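Local structure of malic enzyme (Entamoeba histolytica, 3NV9) at the interface of chains A and B. The protein catalyses, as a malic enzyme, the oxidative decarboxylation of malate to pyruvate with a nicotinamide cofactor, forms a deeply entangled dimer and activates the drug metronidazole. Sequence-based numbering; all coordinates share one arbitrary frame. Chains: chain A/B, Malic enzyme.

Contact 1: the interface of chains A and B. Residues chain A 73, 76-77, 80, 83, 87, 89, 160; chain B 108-109, 111-112, 114.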
# COMPACT_ATOMS: atom_id res chain seq x y z
N SER A 73 -17.36 -1.84 -9.32
CA SER A 73 -17.66 -0.53 -8.80
C SER A 73 -19.10 -0.45 -8.29
O SER A 73 -19.35 0.06 -7.21
CB SER A 73 -17.44 0.55 -9.87
OG SER A 73 -16.16 0.39 -10.49
N ILE A 76 -19.78 -2.89 -5.22
CA ILE A 76 -19.33 -2.28 -3.99
C ILE A 76 -20.27 -1.14 -3.55
O ILE A 76 -20.66 -1.09 -2.40
CB ILE A 76 -17.86 -1.82 -4.03
CG1 ILE A 76 -16.94 -3.01 -4.27
CG2 ILE A 76 -17.51 -1.22 -2.71
CD1 ILE A 76 -15.43 -2.65 -4.22
N ARG A 77 -20.64 -0.24 -4.46
CA ARG A 77 -21.53 0.92 -4.11
C ARG A 77 -22.77 0.44 -3.36
O ARG A 77 -23.12 0.97 -2.31
CB ARG A 77 -21.91 1.66 -5.39
CG ARG A 77 -22.81 2.88 -5.24
CD ARG A 77 -24.09 2.65 -5.98
NE ARG A 77 -23.96 3.10 -7.36
CZ ARG A 77 -24.48 2.51 -8.45
NH1 ARG A 77 -25.17 1.39 -8.39
NH2 ARG A 77 -24.26 3.06 -9.63
N ASN A 80 -21.34 -2.27 0.39
CA ASN A 80 -19.96 -1.89 0.81
C ASN A 80 -19.18 -3.07 1.39
O ASN A 80 -17.98 -3.13 1.17
CB ASN A 80 -19.89 -0.71 1.82
CG ASN A 80 -20.14 0.70 1.18
OD1 ASN A 80 -20.56 0.90 -0.01
ND2 ASN A 80 -19.88 1.69 1.99
N SER A 83 -16.86 -5.10 -0.68
CA SER A 83 -15.46 -4.65 -0.91
C SER A 83 -14.42 -5.64 -0.29
O SER A 83 -13.27 -5.73 -0.74
CB SER A 83 -15.20 -3.22 -0.42
OG SER A 83 -15.16 -3.21 0.98
N SER A 87 -11.98 -7.21 -3.61
CA SER A 87 -10.70 -6.52 -3.65
C SER A 87 -9.81 -7.04 -2.51
O SER A 87 -10.32 -7.71 -1.63
CB SER A 87 -10.93 -5.02 -3.50
OG SER A 87 -10.98 -4.61 -2.16
N ARG A 89 -8.82 -5.64 -0.00
CA ARG A 89 -9.18 -5.03 1.31
C ARG A 89 -9.33 -6.05 2.47
O ARG A 89 -8.79 -5.86 3.57
CB ARG A 89 -10.44 -4.18 1.21
CG ARG A 89 -10.85 -3.55 2.55
CD ARG A 89 -12.14 -2.68 2.41
NE ARG A 89 -12.30 -1.77 3.56
CZ ARG A 89 -13.42 -1.13 3.94
NH1 ARG A 89 -14.56 -1.21 3.22
NH2 ARG A 89 -13.37 -0.33 5.02
N HIS A 160 -11.30 3.04 4.38
CA HIS A 160 -12.06 2.42 3.31
C HIS A 160 -11.23 1.54 2.39
O HIS A 160 -11.78 0.74 1.62
CB HIS A 160 -12.84 3.47 2.53
CG HIS A 160 -13.82 4.17 3.40
ND1 HIS A 160 -13.52 5.35 4.06
CD2 HIS A 160 -15.06 3.82 3.79
CE1 HIS A 160 -14.54 5.69 4.83
NE2 HIS A 160 -15.49 4.78 4.67
N VAL B 108 -19.40 6.26 -6.55
CA VAL B 108 -19.74 4.87 -6.23
C VAL B 108 -19.50 4.56 -4.77
O VAL B 108 -19.47 3.38 -4.35
CB VAL B 108 -18.96 3.87 -7.12
CG1 VAL B 108 -19.43 3.96 -8.55
CG2 VAL B 108 -17.42 4.10 -7.00
N THR B 109 -19.27 5.64 -3.99
CA THR B 109 -18.98 5.56 -2.56
C THR B 109 -17.50 5.29 -2.28
O THR B 109 -16.78 4.73 -3.14
CB THR B 109 -19.92 4.54 -1.91
OG1 THR B 109 -20.50 5.15 -0.76
CG2 THR B 109 -19.27 3.28 -1.54
N PRO B 111 -15.27 3.18 -0.59
CA PRO B 111 -14.66 1.89 -1.01
C PRO B 111 -15.04 1.47 -2.45
O PRO B 111 -14.46 0.55 -3.03
CB PRO B 111 -15.24 0.90 0.01
CG PRO B 111 -16.58 1.43 0.28
CD PRO B 111 -16.39 2.94 0.33
N GLY B 112 -16.00 2.16 -3.04
CA GLY B 112 -16.47 1.72 -4.35
C GLY B 112 -15.43 1.74 -5.46
O GLY B 112 -15.60 1.02 -6.47
N LEU B 114 -12.24 0.75 -5.34
CA LEU B 114 -11.27 -0.28 -5.14
C LEU B 114 -11.02 -1.19 -6.34
O LEU B 114 -9.85 -1.51 -6.61
CB LEU B 114 -11.63 -1.13 -3.88
CG LEU B 114 -11.35 -0.40 -2.55
CD1 LEU B 114 -11.94 -1.12 -1.29
CD2 LEU B 114 -9.87 -0.10 -2.40
O HOH W 1 -14.31 0.06 -8.41

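Contact 2: the interface of chains A and B. Residues chain A 48-51, 125, 455-456, 459; chain B 48-51, 125, 455-456, 459.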
# COMPACT_ATOMS: atom_id res chain seq x y z
N GLN A 48 7.29 -5.54 -2.03
CA GLN A 48 6.89 -5.15 -3.34
C GLN A 48 5.45 -5.55 -3.55
O GLN A 48 4.86 -6.27 -2.77
CB GLN A 48 7.79 -5.82 -4.37
CG GLN A 48 7.76 -7.35 -4.31
CD GLN A 48 8.42 -8.03 -5.52
OE1 GLN A 48 8.48 -7.49 -6.63
NE2 GLN A 48 8.97 -9.22 -5.28
N ILE A 49 4.85 -5.08 -4.62
CA ILE A 49 3.52 -5.51 -4.95
C ILE A 49 3.64 -6.63 -5.99
O ILE A 49 4.58 -6.69 -6.73
CB ILE A 49 2.68 -4.31 -5.44
CG1 ILE A 49 1.98 -3.62 -4.27
CG2 ILE A 49 1.56 -4.78 -6.36
CD1 ILE A 49 2.88 -3.04 -3.23
N MET A 50 2.68 -7.54 -6.02
CA MET A 50 2.70 -8.62 -7.02
C MET A 50 1.26 -9.03 -7.38
O MET A 50 0.40 -8.98 -6.52
CB MET A 50 3.45 -9.79 -6.38
CG MET A 50 3.82 -10.90 -7.28
SD MET A 50 5.14 -10.48 -8.46
CE MET A 50 6.43 -10.29 -7.22
N PRO A 51 1.01 -9.45 -8.64
CA PRO A 51 -0.32 -9.94 -8.96
C PRO A 51 -0.58 -11.17 -8.10
O PRO A 51 0.39 -11.84 -7.73
CB PRO A 51 -0.17 -10.38 -10.42
CG PRO A 51 0.84 -9.47 -11.00
CD PRO A 51 1.86 -9.40 -9.84
N LYS A 125 3.44 -10.29 6.18
CA LYS A 125 3.28 -11.19 5.05
C LYS A 125 3.91 -12.54 5.36
O LYS A 125 3.25 -13.55 5.23
CB LYS A 125 3.86 -10.61 3.77
CG LYS A 125 3.65 -11.56 2.58
CD LYS A 125 2.20 -11.64 2.16
CE LYS A 125 2.10 -12.33 0.82
NZ LYS A 125 0.73 -12.19 0.28
N SER A 455 5.59 -18.80 -1.74
CA SER A 455 5.73 -17.85 -2.84
C SER A 455 7.05 -17.09 -2.73
O SER A 455 7.83 -17.00 -3.69
CB SER A 455 4.61 -16.84 -2.83
OG SER A 455 3.44 -17.51 -3.13
N ALA A 456 7.29 -16.56 -1.53
CA ALA A 456 8.54 -15.83 -1.27
C ALA A 456 9.80 -16.71 -1.52
O ALA A 456 10.78 -16.27 -2.12
CB ALA A 456 8.52 -15.25 0.13
N LEU A 459 10.56 -17.17 -5.17
CA LEU A 459 11.11 -15.98 -5.83
C LEU A 459 12.63 -15.85 -5.60
O LEU A 459 13.36 -15.51 -6.53
CB LEU A 459 10.33 -14.72 -5.40
CG LEU A 459 8.92 -14.61 -5.98
CD1 LEU A 459 8.26 -13.34 -5.62
CD2 LEU A 459 8.90 -14.72 -7.54
N GLN B 48 -1.12 -8.29 -4.26
CA GLN B 48 -0.74 -8.79 -2.92
C GLN B 48 0.62 -8.18 -2.66
O GLN B 48 1.26 -7.69 -3.58
CB GLN B 48 -0.61 -10.33 -2.94
CG GLN B 48 0.64 -10.90 -3.66
CD GLN B 48 0.73 -12.43 -3.57
OE1 GLN B 48 0.36 -13.00 -2.55
NE2 GLN B 48 1.15 -13.08 -4.62
N ILE B 49 1.06 -8.16 -1.42
CA ILE B 49 2.39 -7.68 -1.12
C ILE B 49 3.34 -8.90 -1.04
O ILE B 49 2.93 -9.96 -0.55
CB ILE B 49 2.39 -6.95 0.22
CG1 ILE B 49 2.08 -5.47 0.03
CG2 ILE B 49 3.76 -6.98 0.78
CD1 ILE B 49 0.69 -5.17 -0.30
N MET B 50 4.59 -8.75 -1.46
CA MET B 50 5.58 -9.85 -1.35
C MET B 50 6.94 -9.35 -0.84
O MET B 50 7.30 -8.23 -1.16
CB MET B 50 5.76 -10.44 -2.77
CG MET B 50 6.45 -11.75 -2.80
SD MET B 50 5.47 -13.14 -2.12
CE MET B 50 4.22 -13.04 -3.42
N PRO B 51 7.74 -10.20 -0.13
CA PRO B 51 9.15 -9.79 0.08
C PRO B 51 9.85 -9.53 -1.25
O PRO B 51 9.42 -10.09 -2.26
CB PRO B 51 9.81 -11.03 0.75
CG PRO B 51 8.60 -11.72 1.50
CD PRO B 51 7.45 -11.55 0.44
N LYS B 125 2.37 -2.48 -11.85
CA LYS B 125 3.39 -3.54 -11.63
C LYS B 125 3.70 -4.28 -12.92
O LYS B 125 4.83 -4.27 -13.40
CB LYS B 125 2.92 -4.52 -10.51
CG LYS B 125 3.95 -5.56 -10.02
CD LYS B 125 5.26 -4.97 -9.51
CE LYS B 125 6.22 -6.07 -9.05
NZ LYS B 125 7.32 -5.51 -8.21
N SER B 455 8.40 -12.79 -12.43
CA SER B 455 7.96 -13.18 -11.10
C SER B 455 6.51 -13.58 -11.09
O SER B 455 6.14 -14.65 -10.57
CB SER B 455 8.13 -12.03 -10.09
OG SER B 455 9.45 -11.57 -10.08
N ALA B 456 5.69 -12.74 -11.68
CA ALA B 456 4.26 -13.05 -11.67
C ALA B 456 3.86 -14.35 -12.48
O ALA B 456 2.87 -15.07 -12.15
CB ALA B 456 3.50 -11.81 -12.17
N LEU B 459 4.86 -17.40 -10.46
CA LEU B 459 3.83 -17.65 -9.45
C LEU B 459 2.56 -18.28 -10.09
O LEU B 459 1.83 -19.05 -9.44
CB LEU B 459 3.51 -16.35 -8.71
CG LEU B 459 4.72 -15.82 -7.87
CD1 LEU B 459 4.48 -14.42 -7.39
CD2 LEU B 459 5.10 -16.77 -6.70
O HOH W 2 1.33 -15.74 -4.68
O HOH W 3 10.36 -10.71 -7.39

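Contact 3: the interface of chains A and B. Residues chain A 92, 135, 154, 157-158, 160-161; chain B 134-137, 154, 158.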
# COMPACT_ATOMS: atom_id res chain seq x y z
N PHE A 92 -6.03 -6.70 3.90
CA PHE A 92 -5.12 -5.53 3.69
C PHE A 92 -5.00 -4.74 4.98
O PHE A 92 -6.02 -4.25 5.53
CB PHE A 92 -5.63 -4.61 2.54
CG PHE A 92 -4.58 -3.69 1.90
CD1 PHE A 92 -3.20 -4.05 1.87
CD2 PHE A 92 -4.98 -2.53 1.23
CE1 PHE A 92 -2.24 -3.21 1.22
CE2 PHE A 92 -4.04 -1.68 0.57
CZ PHE A 92 -2.66 -2.02 0.58
N ILE A 135 2.26 3.09 6.06
CA ILE A 135 1.59 4.38 5.80
C ILE A 135 2.16 5.39 6.75
O ILE A 135 1.64 5.55 7.83
CB ILE A 135 0.08 4.30 6.02
CG1 ILE A 135 -0.53 3.20 5.14
CG2 ILE A 135 -0.64 5.66 5.74
CD1 ILE A 135 -0.70 3.59 3.67
N PHE A 154 -7.31 11.41 9.44
CA PHE A 154 -6.58 10.71 8.37
C PHE A 154 -7.04 9.25 8.25
O PHE A 154 -7.42 8.77 7.19
CB PHE A 154 -5.04 10.78 8.59
CG PHE A 154 -4.27 10.07 7.53
CD1 PHE A 154 -3.78 10.76 6.44
CD2 PHE A 154 -4.04 8.68 7.61
CE1 PHE A 154 -3.08 10.10 5.42
CE2 PHE A 154 -3.33 7.99 6.60
CZ PHE A 154 -2.87 8.69 5.50
N ARG A 157 -10.52 8.71 6.98
CA ARG A 157 -10.65 8.85 5.54
C ARG A 157 -10.12 7.62 4.77
O ARG A 157 -10.70 7.23 3.74
CB ARG A 157 -9.97 10.12 5.07
CG ARG A 157 -10.66 11.42 5.55
CD ARG A 157 -10.16 12.65 4.78
NE ARG A 157 -10.62 13.88 5.44
CZ ARG A 157 -11.86 14.38 5.35
NH1 ARG A 157 -12.78 13.78 4.59
NH2 ARG A 157 -12.20 15.49 6.03
N ILE A 158 -9.06 7.00 5.31
CA ILE A 158 -8.33 5.94 4.59
C ILE A 158 -8.85 4.55 4.91
O ILE A 158 -8.61 3.62 4.16
CB ILE A 158 -6.82 5.98 4.86
CG1 ILE A 158 -6.02 5.44 3.65
CG2 ILE A 158 -6.46 5.27 6.19
CD1 ILE A 158 -4.45 5.61 3.87
N HIS A 160 -11.30 3.04 4.38
CA HIS A 160 -12.06 2.42 3.31
C HIS A 160 -11.23 1.54 2.39
O HIS A 160 -11.78 0.74 1.62
CB HIS A 160 -12.84 3.47 2.53
CG HIS A 160 -13.82 4.17 3.40
ND1 HIS A 160 -13.52 5.35 4.06
CD2 HIS A 160 -15.06 3.82 3.79
CE1 HIS A 160 -14.54 5.69 4.83
NE2 HIS A 160 -15.49 4.78 4.67
N THR A 161 -9.91 1.71 2.50
CA THR A 161 -8.94 0.94 1.75
C THR A 161 -8.63 -0.40 2.45
O THR A 161 -8.16 -1.35 1.81
CB THR A 161 -7.65 1.82 1.60
OG1 THR A 161 -7.97 2.94 0.77
CG2 THR A 161 -6.47 1.06 0.96
N PRO B 134 -3.98 0.86 -4.04
CA PRO B 134 -5.17 1.69 -4.05
C PRO B 134 -5.28 2.43 -2.71
O PRO B 134 -4.98 1.85 -1.67
CB PRO B 134 -6.32 0.66 -4.19
CG PRO B 134 -5.74 -0.61 -3.71
CD PRO B 134 -4.32 -0.58 -4.08
N ILE B 135 -5.71 3.69 -2.75
CA ILE B 135 -5.84 4.51 -1.56
C ILE B 135 -7.17 5.23 -1.85
O ILE B 135 -7.19 6.29 -2.46
CB ILE B 135 -4.69 5.55 -1.40
CG1 ILE B 135 -3.29 4.89 -1.29
CG2 ILE B 135 -5.02 6.59 -0.27
CD1 ILE B 135 -3.06 3.94 -0.14
N CYS B 136 -8.25 4.56 -1.50
CA CYS B 136 -9.56 5.03 -1.72
C CYS B 136 -9.91 5.68 -0.41
O CYS B 136 -9.74 5.05 0.65
CB CYS B 136 -10.49 3.86 -2.04
SG CYS B 136 -10.27 3.33 -3.76
N ILE B 137 -10.31 6.96 -0.48
CA ILE B 137 -10.63 7.74 0.73
C ILE B 137 -12.02 8.34 0.66
O ILE B 137 -12.68 8.34 -0.38
CB ILE B 137 -9.62 8.88 0.96
CG1 ILE B 137 -9.87 10.04 -0.06
CG2 ILE B 137 -8.20 8.31 0.90
CD1 ILE B 137 -8.91 11.25 0.02
N PHE B 154 -5.07 15.44 3.11
CA PHE B 154 -4.73 14.01 3.02
C PHE B 154 -3.44 13.69 2.31
O PHE B 154 -2.59 13.05 2.89
CB PHE B 154 -5.83 13.22 2.33
CG PHE B 154 -5.64 11.77 2.42
CD1 PHE B 154 -6.05 11.06 3.55
CD2 PHE B 154 -5.04 11.07 1.38
CE1 PHE B 154 -5.89 9.69 3.64
CE2 PHE B 154 -4.87 9.67 1.47
CZ PHE B 154 -5.30 8.99 2.59
N ILE B 158 0.29 12.20 3.45
CA ILE B 158 0.65 10.82 3.12
C ILE B 158 1.79 10.83 2.14
O ILE B 158 2.38 9.78 1.85
CB ILE B 158 -0.55 10.07 2.54
CG1 ILE B 158 -0.45 8.56 2.80
CG2 ILE B 158 -0.70 10.34 1.03
CD1 ILE B 158 -1.65 7.73 2.13

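Contact 1: the interface of chains A and B
The proline- and glycine-rich segment that leads into helix 114-128 in this malic enzyme's N-terminal domain wedges, from chain B, between helix 69-78 and the short helical turns 80-82, 83-86 and 159-161 of chain A. B:Pro111, rigid and apolar, forms the point of the wedge. Its ring crosses A:Asn80 at about a right angle, CG of B:Pro111 lying 3.7 Å from the amide carbon CG of A:Asn80, while CD of B:Pro111 packs obliquely on the imidazole of A:His160, 3.8 Å from CD2. Beyond it the A:Asn80 amide and the methyl of B:Thr109 meet tip to tip. A:Ile76 holds CG2 anti to the backbone N and lays this methyl 3.5 Å from CA of B:Gly112, where a residue without a side chain lets the helix come close. B:Leu114 comes in across A:Ile76 and A:Arg89, at about a right angle to each; its CD1 methyl lies 3.5 Å from the backbone O of A:His160, near OG of A:Ser87, and more loosely against CD of A:Arg89. That arginine is extended from CG to NE and runs beside B:Pro111; NH1 of A:Arg89 gives a 3.1 Å hydrogen bond, in the guanidinium plane, to OG of A:Ser83. OG of A:Ser83, in the crowded position between N and carbonyl carbon (chi1 73°), donates to the backbone O of A:Asn80 at 2.8 Å. No N or O here bonds directly across the seam; a water 2.8 Å from OG of A:Ser73 also joins the carbonyl O of B:Gly112.

Contact 2: the interface of chains A and B
Strand 47-51 of each chain pairs antiparallel with its twin about A:Ile49 and B:Ile49, the backbone N and O of residue 48 bonding those of residue 50 opposite, as in the 2.8 Å bond from B:Met50 N to A:Gln48 O. Glutamine suits the strand edge because its amide both accepts and donates. In A:Gln48, CG takes the crowded position between N and carbonyl carbon (chi1 60°) and the chain then extends across the partner strand. OE1 of A:Gln48 receives NZ of B:Lys125 at 2.8 Å, in the carbonyl plane on a lone pair, whereas NE2 of A:Gln48 gives a 3.2 Å bond to the backbone O of B:Pro51 and reaches a water shared with OG of B:Ser455. The long, flexible lysine bends at chi2 and crosses the glutamine at about a right angle; in the twin, A:Lys125 NZ stands above the carbonyl plane of B:Gln48, 3.0 Å from OE1. A:Met50, bent at chi2 and chi3, curls its thioether against helix 438-461 of chain B, CG lying 3.6 Å from CD1 of B:Leu459 and SD 3.7 Å from CB of B:Ser455. The small B:Ala456 admits the ring of A:Pro51. The strand pair, on the dimer two-fold, has a Lys125 of helix 114-128 on either side and the two 438-461 helices against the face that carries the methionines.

Contact 3: the interface of chains A and B
Two phenylalanines from symmetry-related helices stack face to face at the heart of this malic enzyme dimer contact. The rings of A:Phe154 and B:Phe154 are nearly parallel (5°) with centroids 4.6 Å apart, slid so that each CE1 sits over the rim of the other ring, 3.3 Å from its counterpart CE1. Both side chains put CG anti to the backbone N (chi1 179° in A:Phe154), which swings the flat ring off helix 148-158 toward the partner. One helical turn on, the isoleucines close the core: CD1 of A:Ile158 reaches CZ of B:Phe154 at 3.7 Å, and the side chains of A:Ile158 and B:Ile158 meet tip to tip, their CD1 methyls 3.9 Å apart. Branched aliphatic groups fill the corners beside the flat rings. Near the rim of the far face of B:Phe154 lies CG2 of B:Ile137, from the same chain, so that the ring is packed on both faces, which probably limits its tilt. Next to this core, A:Thr161 grips the end of strand 131-136. OG1 of A:Thr161, anti to the carbonyl carbon (chi1 -66°), donates to the carbonyl O of B:Cys136 at 2.8 Å, on a lone pair, and accepts a more bent bond from N of B:Cys136, also at 2.8 Å; a hydroxyl can do both, and so satisfies one residue's backbone at the strand. Further out, ND1 of A:His160 makes a weak 3.4 Å hydrogen bond to the O of A:Arg157, which may help to steady the 159-161 turn.

Contact 1 and contact 3 are neighbours, their C-alpha centres about 12 Å apart, and they share A:His160 in the 159-161 turn, so one short element of chain A touches two regions of chain B. Contact 2 stands apart, its C-alpha centre about 23 Å from that of contact 1 and 21 Å from that of contact 3. Helix 114-128 bridges that gap: B:Leu114, its first residue, packs in contact 1, and B:Lys125 bonds in contact 2. Contacts 2 and 3 both straddle the two-fold axis, while contact 1 recurs with the chains exchanged. Such widely spread contacts fit the deeply entangled dimer.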